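Local coordinates for protein aminoglycoside N(3)-acetyltransferase (Enterobacter cloacae, PDB 6NP3) that catalyses transfer of the acetyl group of acetyl-CoA to the N3 amine of 2-deoxystreptamine antibiotics, and so probably confers resistance to gentamicin, kanamycin and tobramycin, at residues 135-143 / 200-208; 169-179 / 255-266. All coordinates share one frame; numbering follows the deposited sequence.

Interaction 1: 135-143 / 200-208; sequences HEMGAAYGP and VTTSDWDSN. With LLL ((2R,3R,4R,5R)-2-((1S,2S,3R,4S,6R)-4,6-diamino-3-((2R,3R,6S)-3-amino-6-(aminomethyl)-tetrahydro-2H-pyran-2-yloxy)-2-hydr oxycyclohexyloxy)-5-methyl-4-(methylamino)-tetrahydro-2H-pyran-3,5-diol), chain B.
Asp204 OD2 is gripped twice on the side of residues 135-143: Ala140 N donates to its syn lone pair over 2.9 Å, and a bridging water donates to it over 2.6 Å. The same water accepts from Gly138 N, so a single carboxylate oxygen ties down both ends of Gly138-Ala140, just where the type II turn of Glu136 to Ala139 closes. The other oxygen, OD1, takes Trp205 N on its anti side, somewhat out of the carboxylate plane; with a donor on each oxygen the rotation of the group is restrained. Opposite the earlier part of the strand, the loop residue Met137 is bent at chi2 and chi3 (both -78°), a bend that lays its CE 3.5 Å from Thr202 CG2, a tight fit, while its CG lies against Val200 CG1. At the other end the contact opens into the aminoglycoside pocket. The ligand amine N12 donates to Tyr141 OH at 3.0 Å and to Ser207 OG at 2.8 Å, one acceptor from each segment. Asn208 uses both ends of its amide: OD1 accepts from O52 of the ligand, and ND2 gives O53 a nearly straight bond (176°). The loop between helices 128-132 and 146-151 lies along strand 196-205, which pairs with strand 184-193.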
loop_
_atom_site.group_PDB
_atom_site.type_symbol
_atom_site.label_atom_id
_atom_site.label_comp_id
_atom_site.label_asym_id
_atom_site.label_seq_id
_atom_site.Cartn_x
_atom_site.Cartn_y
_atom_site.Cartn_z
ATOM N N HIS A 135 -9.442 10.294 -2.363
ATOM C CA HIS A 135 -8.059 9.962 -2.686
ATOM C C HIS A 135 -7.678 10.810 -3.904
ATOM O O HIS A 135 -7.729 10.371 -5.059
ATOM C CB HIS A 135 -7.833 8.487 -2.935
ATOM C CG HIS A 135 -6.408 8.113 -2.827
ATOM N ND1 HIS A 135 -5.969 6.830 -3.044
ATOM C CD2 HIS A 135 -5.325 8.837 -2.454
ATOM C CE1 HIS A 135 -4.671 6.780 -2.818
ATOM N NE2 HIS A 135 -4.250 7.988 -2.480
ATOM N N GLU A 136 -7.210 12.012 -3.639
ATOM C CA GLU A 136 -7.019 13.010 -4.683
ATOM C C GLU A 136 -5.582 13.051 -5.165
ATOM O O GLU A 136 -4.638 12.753 -4.427
ATOM C CB GLU A 136 -7.461 14.390 -4.175
ATOM C CG GLU A 136 -8.984 14.414 -3.999
ATOM C CD GLU A 136 -9.499 15.558 -3.152
ATOM O OE1 GLU A 136 -8.697 16.409 -2.734
ATOM O OE2 GLU A 136 -10.721 15.597 -2.899
ATOM N N MET A 137 -5.435 13.438 -6.423
ATOM C CA MET A 137 -4.117 13.754 -6.936
ATOM C C MET A 137 -3.471 14.794 -6.033
ATOM O O MET A 137 -4.105 15.760 -5.603
ATOM C CB MET A 137 -4.232 14.244 -8.381
ATOM C CG MET A 137 -4.663 13.121 -9.313
ATOM S SD MET A 137 -3.315 11.993 -9.736
ATOM C CE MET A 137 -2.489 12.983 -10.950
ATOM N N GLY A 138 -2.213 14.562 -5.706
ATOM C CA GLY A 138 -1.506 15.411 -4.787
ATOM C C GLY A 138 -1.521 14.925 -3.356
ATOM O O GLY A 138 -0.848 15.531 -2.511
ATOM N N ALA A 139 -2.264 13.854 -3.068
ATOM C CA ALA A 139 -2.391 13.279 -1.738
ATOM C C ALA A 139 -2.263 11.760 -1.838
ATOM O O ALA A 139 -3.151 10.995 -1.462
ATOM C CB ALA A 139 -3.716 13.670 -1.087
ATOM N N ALA A 140 -1.113 11.295 -2.312
ATOM C CA ALA A 140 -0.973 9.874 -2.598
ATOM C C ALA A 140 -0.959 9.028 -1.329
ATOM O O ALA A 140 -1.753 8.086 -1.195
ATOM C CB ALA A 140 0.270 9.625 -3.436
ATOM N N TYR A 141 -0.034 9.336 -0.395
ATOM C CA TYR A 141 0.161 8.547 0.815
ATOM C C TYR A 141 0.151 9.379 2.074
ATOM O O TYR A 141 0.332 8.818 3.158
ATOM C CB TYR A 141 1.493 7.776 0.771
ATOM C CG TYR A 141 1.667 7.071 -0.555
ATOM C CD1 TYR A 141 0.910 5.948 -0.874
ATOM C CD2 TYR A 141 2.515 7.567 -1.526
ATOM C CE1 TYR A 141 1.026 5.323 -2.095
ATOM C CE2 TYR A 141 2.629 6.935 -2.757
ATOM C CZ TYR A 141 1.872 5.821 -3.027
ATOM O OH TYR A 141 1.951 5.208 -4.254
ATOM N N GLY A 142 -0.095 10.674 1.971
ATOM C CA GLY A 142 -0.003 11.525 3.121
ATOM C C GLY A 142 -1.350 11.907 3.678
ATOM O O GLY A 142 -2.340 11.179 3.526
ATOM N N PRO A 143 -1.413 13.075 4.334
ATOM C CA PRO A 143 -2.692 13.557 4.860
ATOM C C PRO A 143 -3.773 13.505 3.792
ATOM O O PRO A 143 -3.537 13.797 2.620
ATOM C CB PRO A 143 -2.377 14.985 5.329
ATOM C CG PRO A 143 -0.896 14.909 5.700
ATOM C CD PRO A 143 -0.290 13.973 4.698
ATOM N N VAL A 200 -4.979 14.940 -15.452
ATOM C CA VAL A 200 -4.660 15.747 -14.280
ATOM C C VAL A 200 -3.158 15.655 -14.054
ATOM O O VAL A 200 -2.606 14.551 -13.938
ATOM C CB VAL A 200 -5.430 15.276 -13.035
ATOM C CG1 VAL A 200 -4.997 16.092 -11.812
ATOM C CG2 VAL A 200 -6.931 15.361 -13.258
ATOM N N THR A 201 -2.496 16.805 -14.033
ATOM C CA THR A 201 -1.087 16.907 -13.692
ATOM C C THR A 201 -0.971 17.409 -12.261
ATOM O O THR A 201 -1.673 18.345 -11.862
ATOM C CB THR A 201 -0.371 17.856 -14.654
ATOM O OG1 THR A 201 -0.575 17.389 -15.994
ATOM C CG2 THR A 201 1.117 17.906 -14.364
ATOM N N THR A 202 -0.119 16.752 -11.481
ATOM C CA THR A 202 0.037 17.116 -10.084
ATOM C C THR A 202 1.489 16.969 -9.679
ATOM O O THR A 202 2.271 16.304 -10.348
ATOM C CB THR A 202 -0.810 16.196 -9.185
ATOM O OG1 THR A 202 -0.918 16.764 -7.878
ATOM C CG2 THR A 202 -0.199 14.787 -9.061
ATOM N N SER A 203 1.843 17.567 -8.547
ATOM C CA SER A 203 3.079 17.220 -7.861
ATOM C C SER A 203 2.750 16.523 -6.547
ATOM O O SER A 203 1.657 16.671 -6.013
ATOM C CB SER A 203 3.946 18.460 -7.621
ATOM O OG SER A 203 3.351 19.332 -6.696
ATOM N N ASP A 204 3.702 15.750 -6.036
ATOM C CA ASP A 204 3.544 15.088 -4.747
ATOM C C ASP A 204 4.940 14.746 -4.256
ATOM O O ASP A 204 5.924 14.919 -4.971
ATOM C CB ASP A 204 2.635 13.846 -4.850
ATOM C CG ASP A 204 1.822 13.587 -3.584
ATOM O OD1 ASP A 204 2.253 14.036 -2.478
ATOM O OD2 ASP A 204 0.774 12.915 -3.714
ATOM N N TRP A 205 5.020 14.272 -3.022
ATOM C CA TRP A 205 6.301 13.792 -2.526
ATOM C C TRP A 205 6.818 12.631 -3.369
ATOM O O TRP A 205 6.044 11.775 -3.813
ATOM C CB TRP A 205 6.181 13.387 -1.051
ATOM C CG TRP A 205 5.572 14.482 -0.223
ATOM C CD1 TRP A 205 4.358 14.479 0.358
ATOM C CD2 TRP A 205 6.142 15.764 0.046
ATOM N NE1 TRP A 205 4.135 15.660 1.009
ATOM C CE2 TRP A 205 5.224 16.469 0.830
ATOM C CE3 TRP A 205 7.339 16.382 -0.295
ATOM C CZ2 TRP A 205 5.463 17.763 1.270
ATOM C CZ3 TRP A 205 7.559 17.680 0.138
ATOM C CH2 TRP A 205 6.631 18.345 0.905
ATOM N N ASP A 206 8.131 12.564 -3.549
ATOM C CA ASP A 206 8.730 11.461 -4.291
ATOM C C ASP A 206 8.602 10.185 -3.465
ATOM O O ASP A 206 9.199 10.074 -2.389
ATOM C CB ASP A 206 10.183 11.811 -4.590
ATOM C CG ASP A 206 10.838 10.864 -5.548
ATOM O OD1 ASP A 206 10.274 9.775 -5.819
ATOM O OD2 ASP A 206 11.934 11.279 -6.055
ATOM N N SER A 207 7.825 9.215 -3.963
ATOM C CA SER A 207 7.689 7.941 -3.259
ATOM C C SER A 207 8.827 6.974 -3.546
ATOM O O SER A 207 8.813 5.853 -3.030
ATOM C CB SER A 207 6.338 7.276 -3.527
ATOM O OG SER A 207 6.255 6.835 -4.859
ATOM N N ASN A 208 9.802 7.391 -4.360
ATOM C CA ASN A 208 11.007 6.619 -4.624
ATOM C C ASN A 208 12.248 7.219 -3.964
ATOM O O ASN A 208 13.368 7.050 -4.454
ATOM C CB ASN A 208 11.210 6.443 -6.123
ATOM C CG ASN A 208 10.250 5.461 -6.694
ATOM O OD1 ASN A 208 10.134 4.336 -6.210
ATOM N ND2 ASN A 208 9.528 5.877 -7.692
HETATM C C11 LLL B . 9.927 0.326 -4.901
HETATM O O11 LLL B . 8.865 0.789 -4.027
HETATM C C21 LLL B . 10.227 -1.120 -4.516
HETATM N N21 LLL B . 8.955 -1.833 -4.480
HETATM C C31 LLL B . 10.771 -1.183 -3.136
HETATM C C41 LLL B . 12.060 -0.378 -3.093
HETATM C C51 LLL B . 11.743 1.045 -3.541
HETATM O O51 LLL B . 11.152 1.045 -4.810
HETATM C C61 LLL B . 13.012 1.865 -3.626
HETATM N N61 LLL B . 12.656 3.212 -4.070
HETATM C C12 LLL B . 5.618 3.336 -4.892
HETATM N N12 LLL B . 4.736 4.468 -5.141
HETATM C C22 LLL B . 6.254 3.419 -3.505
HETATM C C32 LLL B . 7.087 2.169 -3.308
HETATM N N32 LLL B . 7.695 2.199 -1.975
HETATM C C42 LLL B . 8.213 2.025 -4.333
HETATM C C52 LLL B . 7.621 2.084 -5.742
HETATM O O52 LLL B . 8.683 2.144 -6.666
HETATM C C62 LLL B . 6.728 3.291 -5.950
HETATM O O62 LLL B . 6.110 3.171 -7.218
HETATM C C13 LLL B . 6.214 4.281 -8.112
HETATM C C23 LLL B . 4.948 4.267 -8.964
HETATM O O23 LLL B . 3.834 4.286 -8.095
HETATM C C33 LLL B . 4.866 2.973 -9.793
HETATM N N33 LLL B . 3.695 3.027 -10.696
HETATM C C43 LLL B . 6.170 2.825 -10.604
HETATM O O43 LLL B . 6.154 3.839 -11.589
HETATM C C53 LLL B . 7.391 2.972 -9.689
HETATM O O53 LLL B . 7.376 4.177 -8.958
HETATM C C83 LLL B . 6.233 1.441 -11.261
HETATM C C93 LLL B . 2.841 1.831 -10.525
HETATM O O HOH W 1 -0.366 12.425 -6.029
#

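Interaction 2: 169-179 / 255-266. With LLL ((2R,3R,4R,5R)-2-((1S,2S,3R,4S,6R)-4,6-diamino-3-((2R,3R,6S)-3-amino-6-(aminomethyl)-tetrahydro-2H-pyran-2-yloxy)-2-hydr oxycyclohexyloxy)-5-methyl-4-(methylamino)-tetrahydro-2H-pyran-3,5-diol), chain B.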
loop_
_atom_site.group_PDB
_atom_site.type_symbol
_atom_site.label_atom_id
_atom_site.label_comp_id
_atom_site.label_asym_id
_atom_site.label_seq_id
_atom_site.Cartn_x
_atom_site.Cartn_y
_atom_site.Cartn_z
ATOM N N ALA A 169 2.763 2.370 4.336
ATOM C CA ALA A 169 2.296 3.379 5.261
ATOM C C ALA A 169 3.392 4.344 5.683
ATOM O O ALA A 169 3.076 5.481 6.065
ATOM C CB ALA A 169 1.661 2.761 6.488
ATOM N N LEU A 170 4.659 3.924 5.655
ATOM C CA LEU A 170 5.739 4.836 6.015
ATOM C C LEU A 170 5.905 5.993 5.040
ATOM O O LEU A 170 6.550 6.983 5.400
ATOM C CB LEU A 170 7.048 4.078 6.220
ATOM C CG LEU A 170 7.193 3.442 7.601
ATOM C CD1 LEU A 170 8.348 2.478 7.632
ATOM C CD2 LEU A 170 7.362 4.537 8.642
ATOM N N HIS A 171 5.352 5.912 3.830
ATOM C CA HIS A 171 5.293 7.117 3.007
ATOM C C HIS A 171 4.496 8.237 3.664
ATOM O O HIS A 171 4.723 9.407 3.313
ATOM C CB HIS A 171 4.815 6.803 1.589
ATOM C CG HIS A 171 5.731 5.886 0.840
ATOM N ND1 HIS A 171 7.047 6.197 0.590
ATOM C CD2 HIS A 171 5.521 4.676 0.268
ATOM C CE1 HIS A 171 7.607 5.218 -0.099
ATOM N NE2 HIS A 171 6.701 4.282 -0.308
ATOM N N TYR A 172 3.580 7.937 4.587
ATOM C CA TYR A 172 2.924 9.016 5.325
ATOM C C TYR A 172 3.936 9.768 6.178
ATOM O O TYR A 172 3.903 11.000 6.263
ATOM C CB TYR A 172 1.789 8.435 6.178
ATOM C CG TYR A 172 1.043 9.485 6.960
ATOM C CD1 TYR A 172 1.560 10.002 8.126
ATOM C CD2 TYR A 172 -0.157 9.993 6.520
ATOM C CE1 TYR A 172 0.918 11.008 8.829
ATOM C CE2 TYR A 172 -0.816 10.972 7.236
ATOM C CZ TYR A 172 -0.272 11.481 8.389
ATOM O OH TYR A 172 -0.935 12.489 9.071
ATOM N N ALA A 173 4.823 9.033 6.846
ATOM C CA ALA A 173 5.839 9.692 7.653
ATOM C C ALA A 173 6.686 10.627 6.806
ATOM O O ALA A 173 7.062 11.721 7.242
ATOM C CB ALA A 173 6.727 8.665 8.328
ATOM N N GLU A 174 7.039 10.191 5.607
ATOM C CA GLU A 174 7.834 11.019 4.718
ATOM C C GLU A 174 7.083 12.287 4.347
ATOM O O GLU A 174 7.671 13.371 4.283
ATOM C CB GLU A 174 8.202 10.210 3.470
ATOM C CG GLU A 174 9.117 9.035 3.707
ATOM C CD GLU A 174 9.524 8.311 2.481
ATOM O OE1 GLU A 174 10.608 7.717 2.522
ATOM O OE2 GLU A 174 8.765 8.266 1.503
ATOM N N ALA A 175 5.780 12.162 4.079
ATOM C CA ALA A 175 4.971 13.298 3.674
ATOM C C ALA A 175 4.914 14.350 4.759
ATOM O O ALA A 175 5.025 15.541 4.456
ATOM C CB ALA A 175 3.569 12.828 3.346
ATOM N N VAL A 176 4.822 13.939 6.024
ATOM C CA VAL A 176 4.636 14.914 7.089
ATOM C C VAL A 176 5.931 15.312 7.789
ATOM O O VAL A 176 5.924 16.259 8.598
ATOM C CB VAL A 176 3.581 14.495 8.131
ATOM C CG1 VAL A 176 2.237 14.204 7.455
ATOM C CG2 VAL A 176 4.042 13.311 8.975
ATOM N N ALA A 177 7.034 14.650 7.499
ATOM C CA ALA A 177 8.266 14.926 8.223
ATOM C C ALA A 177 8.726 16.365 8.003
ATOM O O ALA A 177 8.801 16.850 6.876
ATOM C CB ALA A 177 9.351 13.958 7.776
ATOM N N ARG A 178 9.099 17.030 9.100
ATOM C CA ARG A 178 9.515 18.432 9.070
ATOM C C ARG A 178 11.023 18.485 8.841
ATOM O O ARG A 178 11.825 18.708 9.754
ATOM C CB ARG A 178 9.150 19.104 10.384
ATOM C CG ARG A 178 7.685 19.189 10.630
ATOM C CD ARG A 178 7.378 19.576 12.056
ATOM N NE ARG A 178 5.959 19.805 12.266
ATOM C CZ ARG A 178 5.414 20.067 13.443
ATOM N NH1 ARG A 178 6.143 20.113 14.538
ATOM N NH2 ARG A 178 4.126 20.294 13.508
ATOM N N ILE A 179 11.413 18.181 7.609
ATOM C CA ILE A 179 12.818 18.074 7.246
ATOM C C ILE A 179 13.051 18.868 5.976
ATOM O O ILE A 179 12.143 19.081 5.170
ATOM C CB ILE A 179 13.289 16.621 7.055
ATOM C CG1 ILE A 179 12.506 15.919 5.936
ATOM C CG2 ILE A 179 13.182 15.883 8.371
ATOM C CD1 ILE A 179 12.970 14.467 5.718
ATOM N N VAL A 255 4.686 4.476 12.067
ATOM C CA VAL A 255 4.685 5.782 11.415
ATOM C C VAL A 255 5.175 6.862 12.363
ATOM O O VAL A 255 5.982 7.724 11.978
ATOM C CB VAL A 255 3.304 6.079 10.799
ATOM C CG1 VAL A 255 3.214 7.527 10.341
ATOM C CG2 VAL A 255 3.074 5.125 9.626
ATOM N N SER A 256 4.726 6.861 13.614
ATOM C CA SER A 256 5.269 7.829 14.560
ATOM C C SER A 256 6.784 7.664 14.699
ATOM O O SER A 256 7.544 8.648 14.684
ATOM C CB SER A 256 4.573 7.664 15.904
ATOM O OG SER A 256 3.210 8.039 15.807
ATOM N N PHE A 257 7.243 6.417 14.817
ATOM C CA PHE A 257 8.669 6.148 14.894
ATOM C C PHE A 257 9.372 6.709 13.674
ATOM O O PHE A 257 10.456 7.305 13.785
ATOM C CB PHE A 257 8.884 4.643 15.014
ATOM C CG PHE A 257 10.329 4.219 14.991
ATOM C CD1 PHE A 257 10.965 3.959 13.796
ATOM C CD2 PHE A 257 11.043 4.062 16.162
ATOM C CE1 PHE A 257 12.282 3.561 13.757
ATOM C CE2 PHE A 257 12.377 3.673 16.112
ATOM C CZ PHE A 257 12.967 3.385 14.929
ATOM N N GLY A 258 8.765 6.565 12.499
ATOM C CA GLY A 258 9.417 7.026 11.284
ATOM C C GLY A 258 9.488 8.536 11.161
ATOM O O GLY A 258 10.497 9.084 10.686
ATOM N N ILE A 259 8.453 9.240 11.620
ATOM C CA ILE A 259 8.509 10.700 11.680
ATOM C C ILE A 259 9.665 11.136 12.574
ATOM O O ILE A 259 10.457 12.023 12.228
ATOM C CB ILE A 259 7.164 11.273 12.166
ATOM C CG1 ILE A 259 6.060 10.947 11.152
ATOM C CG2 ILE A 259 7.261 12.776 12.431
ATOM C CD1 ILE A 259 4.667 11.168 11.709
ATOM N N GLU A 260 9.727 10.563 13.776
ATOM C CA GLU A 260 10.811 10.883 14.700
ATOM C C GLU A 260 12.169 10.545 14.093
ATOM O O GLU A 260 13.140 11.299 14.266
ATOM C CB GLU A 260 10.602 10.145 16.023
ATOM C CG GLU A 260 9.372 10.571 16.767
ATOM C CD GLU A 260 9.085 9.736 18.005
ATOM O OE1 GLU A 260 9.975 8.999 18.471
ATOM O OE2 GLU A 260 7.950 9.823 18.517
ATOM N N TRP A 261 12.268 9.422 13.393
ATOM C CA TRP A 261 13.533 8.957 12.836
ATOM C C TRP A 261 14.049 9.951 11.809
ATOM O O TRP A 261 15.225 10.346 11.838
ATOM C CB TRP A 261 13.301 7.584 12.202
ATOM C CG TRP A 261 14.474 6.813 11.732
ATOM C CD1 TRP A 261 15.078 5.785 12.396
ATOM C CD2 TRP A 261 15.149 6.930 10.474
ATOM N NE1 TRP A 261 16.098 5.266 11.645
ATOM C CE2 TRP A 261 16.169 5.956 10.462
ATOM C CE3 TRP A 261 15.007 7.775 9.363
ATOM C CZ2 TRP A 261 17.024 5.790 9.382
ATOM C CZ3 TRP A 261 15.858 7.607 8.293
ATOM C CH2 TRP A 261 16.859 6.627 8.314
ATOM N N LEU A 262 13.178 10.373 10.890
ATOM C CA LEU A 262 13.546 11.356 9.884
ATOM C C LEU A 262 13.899 12.693 10.519
ATOM O O LEU A 262 14.899 13.320 10.146
ATOM C CB LEU A 262 12.407 11.537 8.882
ATOM C CG LEU A 262 12.203 10.347 7.950
ATOM C CD1 LEU A 262 10.840 10.441 7.287
ATOM C CD2 LEU A 262 13.319 10.222 6.912
ATOM N N GLU A 263 13.095 13.165 11.471
ATOM C CA GLU A 263 13.324 14.494 12.046
ATOM C C GLU A 263 14.563 14.544 12.935
ATOM O O GLU A 263 15.197 15.603 13.055
ATOM C CB GLU A 263 12.085 14.958 12.811
ATOM C CG GLU A 263 10.955 15.274 11.828
ATOM C CD GLU A 263 9.599 15.644 12.408
ATOM O OE1 GLU A 263 9.422 15.675 13.638
ATOM O OE2 GLU A 263 8.665 15.883 11.598
ATOM N N ALA A 264 14.958 13.399 13.499
ATOM C CA ALA A 264 16.194 13.337 14.267
ATOM C C ALA A 264 17.418 13.398 13.365
ATOM O O ALA A 264 18.493 13.831 13.805
ATOM C CB ALA A 264 16.238 12.059 15.115
ATOM N N ARG A 265 17.289 12.991 12.105
ATOM C CA ARG A 265 18.443 12.860 11.224
ATOM C C ARG A 265 18.609 14.007 10.249
ATOM O O ARG A 265 19.706 14.171 9.698
ATOM C CB ARG A 265 18.371 11.564 10.413
ATOM C CG ARG A 265 18.678 10.373 11.236
ATOM C CD ARG A 265 18.277 9.071 10.603
ATOM N NE ARG A 265 18.707 7.973 11.469
ATOM C CZ ARG A 265 18.188 7.702 12.665
ATOM N NH1 ARG A 265 18.663 6.690 13.375
ATOM N NH2 ARG A 265 17.197 8.431 13.159
ATOM N N HIS A 266 17.575 14.808 10.027
ATOM C CA HIS A 266 17.593 15.796 8.961
ATOM C C HIS A 266 17.105 17.137 9.489
ATOM O O HIS A 266 16.047 17.221 10.118
ATOM C CB HIS A 266 16.790 15.264 7.774
ATOM C CG HIS A 266 17.294 13.944 7.279
ATOM N ND1 HIS A 266 18.519 13.804 6.657
ATOM C CD2 HIS A 266 16.770 12.699 7.352
ATOM C CE1 HIS A 266 18.716 12.536 6.354
ATOM N NE2 HIS A 266 17.667 11.841 6.762
HETATM C C11 LLL B . 9.927 0.326 -4.901
HETATM O O11 LLL B . 8.865 0.789 -4.027
HETATM C C21 LLL B . 10.227 -1.120 -4.516
HETATM N N21 LLL B . 8.955 -1.833 -4.480
HETATM C C31 LLL B . 10.771 -1.183 -3.136
HETATM C C41 LLL B . 12.060 -0.378 -3.093
HETATM C C51 LLL B . 11.743 1.045 -3.541
HETATM O O51 LLL B . 11.152 1.045 -4.810
HETATM C C61 LLL B . 13.012 1.865 -3.626
HETATM N N61 LLL B . 12.656 3.212 -4.070
HETATM C C12 LLL B . 5.618 3.336 -4.892
HETATM N N12 LLL B . 4.736 4.468 -5.141
HETATM C C22 LLL B . 6.254 3.419 -3.505
HETATM C C32 LLL B . 7.087 2.169 -3.308
HETATM N N32 LLL B . 7.695 2.199 -1.975
HETATM C C42 LLL B . 8.213 2.025 -4.333
HETATM C C52 LLL B . 7.621 2.084 -5.742
HETATM O O52 LLL B . 8.683 2.144 -6.666
HETATM C C62 LLL B . 6.728 3.291 -5.950
HETATM O O62 LLL B . 6.110 3.171 -7.218
HETATM C C13 LLL B . 6.214 4.281 -8.112
HETATM C C23 LLL B . 4.948 4.267 -8.964
HETATM O O23 LLL B . 3.834 4.286 -8.095
HETATM C C33 LLL B . 4.866 2.973 -9.793
HETATM N N33 LLL B . 3.695 3.027 -10.696
HETATM C C43 LLL B . 6.170 2.825 -10.604
HETATM O O43 LLL B . 6.154 3.839 -11.589
HETATM C C53 LLL B . 7.391 2.972 -9.689
HETATM O O53 LLL B . 7.376 4.177 -8.958
HETATM C C83 LLL B . 6.233 1.441 -11.261
HETATM C C93 LLL B . 2.841 1.831 -10.525
#
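Two first torsions set up this contact: Val255 turns CG1 away from its own backbone N (chi1 170°) to meet Tyr172, and Ile259, with CG1 beside its backbone N (chi1 -64°), reaches along the partner helix to Ala173 and Val176. The motif is a helix pair, 170-176 against 255-265, running in broadly the same direction at a crossing angle of -40°, with axes 8.3 Å apart. Small residues permit that closeness. The methyl of Ala173 points into the partner and meets Ile259 CG1 at 3.7 Å, while Gly258 presents bare backbone, its CA 4.2 Å from Leu170 CD2. At one end of the seam the branches of Val255 part company: CG1 meets Tyr172 CD1, the two side chains crossing at about a right angle, and CG2 rests by the carbonyl oxygen of Ala169. Val176 CG2 and Ile259 CD1 touch at 3.5 Å, and Leu262 CD1 covers Ala177 CB. Past the first helix, Ile179 brings its CG2 close to both Leu262 O and His266 O; the imidazole of His266 is itself tethered through NE2 to Tyr214.

On its far side helix 170-176 carries His171 into the pocket. ND1 donates to Glu174 OE2, 2.8 Å away and in the ring plane, though the donor stands above the plane of the carboxylate; this bond orients the imidazole, and NE2 accepts from the ligand amine N32 at its ring edge. Helix 222-233 covers part of this side, touching His171 and Glu174, and helix 146-151 packs on Tyr172 and Val255. Where the chain leaves helix 170-176, Arg178, centre of an inverse gamma turn, is held by its backbone: Arg178 N donates to Glu263 OE2 at 2.8 Å, on its anti side, tilted out of the carboxylate plane.

The aminoglycoside joins the two interactions, whose centres lie about 16 Å apart. Each holds one amine of the same central ring, so elements distant in sequence position one deoxystreptamine unit; Asp118 and Glu68 add further bonds to the ligand. The protein parts also touch directly: Ser207 O lies 3.2 Å from His171 CE1, Tyr141 CB packs 3.6 Å from His171 CB, and Trp205 CD1 meets Ala175 CB at 3.5 Å. His171, which also contacts acetyl-CoA in another structure of this protein, therefore has interaction 1 on one flank and the helix pair of 169-179 with 255-266 behind it.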